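Side-chain contact in RNA polymerase sigma factor (Bartonella quintana, PDB 5UXX), which probably directs RNA polymerase to specific promoters as an extracytoplasmic-function (ECF) sigma factor of the sigma-70 family, binding DNA: residues A[17-22]-A[63-68]. Sequence-based numbering, arbitrary orientation.
Sequences PALRAF and TILRNE
Leu65 meets both Leu19 and Phe22 in the helical bundle of sigma-70 region 2. The contact joins helix 7-26 to helix 57-81. Their short segments run nearly parallel, at -23°, with axes 10.7 Å apart.

The meeting is apolar and lies near the geometric centre of the chain. Leu65 divides its two methyls between two partners. Leu65 CD1 lies against the branched (isopropyl) end of Leu19, 3.7 Å from both Leu19 CG and Leu19 CD1. Its CD2 turns to the aromatic ring of Phe22. The approach to that ring is oblique, and Leu65 CD2 sits 3.7 Å from Phe22 CD2 and 4.0 Å from Phe22 CE2. The Leu65 side chain points against those of Leu19 and Phe22 and passes alongside them. Leu19 and Phe22 are three residues apart, so they offer neighbouring positions on one side of their helix. Phe22 CG is anti to the backbone N (chi1 -178°), which carries the ring out toward helix 57-81. Leu36 and Thr40 of helix 33-46 also touch Leu65. The Phe22 ring stacks with that of Phe62, and the Phe22 side chain also touches Ile122 and Leu123 of helix 115-125, which belongs to the region 4 part of the chain.

The polar end of Arg66 is engaged away from the apolar contact. Its guanidinium leads off to a salt bridge with Glu119, and Arg66 NE makes a weak hydrogen bond to Asn67 OD1. Only the start of the Arg66 side chain stays close: Arg66 CB lies at the edge of the Phe22 ring, near the ring plane, 4.3 Å from Phe22 CE2.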
loop_
_atom_site.group_PDB
_atom_site.type_symbol
_atom_site.label_atom_id
_atom_site.label_comp_id
_atom_site.label_asym_id
_atom_site.label_seq_id
_atom_site.Cartn_x
_atom_site.Cartn_y
_atom_site.Cartn_z
ATOM N N PRO A 17 5.396 1.401 -9.143
ATOM C CA PRO A 17 4.440 2.489 -8.894
ATOM C C PRO A 17 3.303 2.103 -7.947
ATOM O O PRO A 17 2.915 2.906 -7.100
ATOM C CB PRO A 17 3.886 2.795 -10.289
ATOM C CG PRO A 17 4.943 2.345 -11.219
ATOM C CD PRO A 17 5.521 1.120 -10.586
ATOM N N ALA A 18 2.778 0.891 -8.096
ATOM C CA ALA A 18 1.702 0.418 -7.233
ATOM C C ALA A 18 2.222 0.166 -5.824
ATOM O O ALA A 18 1.509 0.372 -4.841
ATOM C CB ALA A 18 1.076 -0.844 -7.804
ATOM N N LEU A 19 3.468 -0.289 -5.739
ATOM C CA LEU A 19 4.119 -0.532 -4.459
ATOM C C LEU A 19 4.249 0.763 -3.662
ATOM O O LEU A 19 4.043 0.782 -2.448
ATOM C CB LEU A 19 5.496 -1.163 -4.674
ATOM C CG LEU A 19 6.219 -1.674 -3.429
ATOM C CD1 LEU A 19 5.468 -2.849 -2.819
ATOM C CD2 LEU A 19 7.651 -2.061 -3.763
ATOM N N ARG A 20 4.593 1.844 -4.356
ATOM C CA ARG A 20 4.718 3.154 -3.731
ATOM C C ARG A 20 3.363 3.679 -3.266
ATOM O O ARG A 20 3.250 4.260 -2.186
ATOM C CB ARG A 20 5.365 4.149 -4.698
ATOM C CG ARG A 20 5.434 5.573 -4.171
ATOM C CD ARG A 20 6.135 6.493 -5.156
ATOM N NE ARG A 20 5.995 7.899 -4.791
ATOM C CZ ARG A 20 4.968 8.664 -5.145
ATOM N NH1 ARG A 20 3.986 8.161 -5.881
ATOM N NH2 ARG A 20 4.922 9.933 -4.765
ATOM N N ALA A 21 2.338 3.471 -4.089
ATOM C CA ALA A 21 0.982 3.891 -3.752
ATOM C C ALA A 21 0.474 3.152 -2.519
ATOM O O ALA A 21 -0.260 3.711 -1.704
ATOM C CB ALA A 21 0.046 3.664 -4.929
ATOM N N PHE A 22 0.870 1.890 -2.396
ATOM C CA PHE A 22 0.502 1.070 -1.250
ATOM C C PHE A 22 1.133 1.610 0.027
ATOM O O PHE A 22 0.487 1.665 1.074
ATOM C CB PHE A 22 0.923 -0.383 -1.478
ATOM C CG PHE A 22 0.531 -1.314 -0.366
ATOM C CD1 PHE A 22 -0.787 -1.402 0.052
ATOM C CD2 PHE A 22 1.480 -2.114 0.251
ATOM C CE1 PHE A 22 -1.149 -2.262 1.073
ATOM C CE2 PHE A 22 1.124 -2.977 1.272
ATOM C CZ PHE A 22 -0.194 -3.051 1.683
ATOM N N THR A 63 3.789 -8.004 0.563
ATOM C CA THR A 63 3.968 -8.667 1.850
ATOM C C THR A 63 5.211 -8.150 2.568
ATOM O O THR A 63 5.187 -7.906 3.775
ATOM C CB THR A 63 4.077 -10.196 1.686
ATOM O OG1 THR A 63 2.921 -10.687 0.997
ATOM C CG2 THR A 63 4.180 -10.875 3.044
ATOM N N ILE A 64 6.296 -7.982 1.818
ATOM C CA ILE A 64 7.540 -7.466 2.379
ATOM C C ILE A 64 7.364 -6.042 2.901
ATOM O O ILE A 64 7.798 -5.723 4.009
ATOM C CB ILE A 64 8.676 -7.489 1.339
ATOM C CG1 ILE A 64 9.000 -8.930 0.937
ATOM C CG2 ILE A 64 9.917 -6.796 1.884
ATOM C CD1 ILE A 64 10.032 -9.041 -0.165
ATOM N N LEU A 65 6.712 -5.198 2.108
ATOM C CA LEU A 65 6.481 -3.809 2.495
ATOM C C LEU A 65 5.549 -3.725 3.699
ATOM O O LEU A 65 5.802 -2.963 4.633
ATOM C CB LEU A 65 5.905 -3.007 1.322
ATOM C CG LEU A 65 5.859 -1.483 1.486
ATOM C CD1 LEU A 65 6.144 -0.792 0.164
ATOM C CD2 LEU A 65 4.518 -1.021 2.039
ATOM N N ARG A 66 4.469 -4.501 3.665
ATOM C CA ARG A 66 3.515 -4.540 4.769
ATOM C C ARG A 66 4.181 -4.912 6.090
ATOM O O ARG A 66 3.962 -4.261 7.111
ATOM C CB ARG A 66 2.392 -5.537 4.470
ATOM C CG ARG A 66 1.670 -6.010 5.718
ATOM C CD ARG A 66 1.083 -7.398 5.553
ATOM N NE ARG A 66 0.842 -8.029 6.849
ATOM C CZ ARG A 66 -0.275 -7.890 7.557
ATOM N NH1 ARG A 66 -1.264 -7.139 7.098
ATOM N NH2 ARG A 66 -0.401 -8.503 8.725
ATOM N N ASN A 67 5.012 -5.949 6.059
ATOM C CA ASN A 67 5.639 -6.452 7.272
ATOM C C ASN A 67 6.706 -5.498 7.789
ATOM O O ASN A 67 6.886 -5.352 8.998
ATOM C CB ASN A 67 6.243 -7.837 7.028
ATOM C CG ASN A 67 5.186 -8.919 6.924
ATOM O OD1 ASN A 67 4.114 -8.817 7.522
ATOM N ND2 ASN A 67 5.483 -9.966 6.162
ATOM N N GLU A 68 7.410 -4.849 6.868
ATOM C CA GLU A 68 8.404 -3.855 7.241
ATOM C C GLU A 68 7.729 -2.638 7.858
ATOM O O GLU A 68 8.248 -2.043 8.801
ATOM C CB GLU A 68 9.244 -3.445 6.028
ATOM C CG GLU A 68 10.225 -2.312 6.299
ATOM C CD GLU A 68 11.285 -2.674 7.328
ATOM O OE1 GLU A 68 11.515 -3.879 7.560
ATOM O OE2 GLU A 68 11.888 -1.746 7.908
#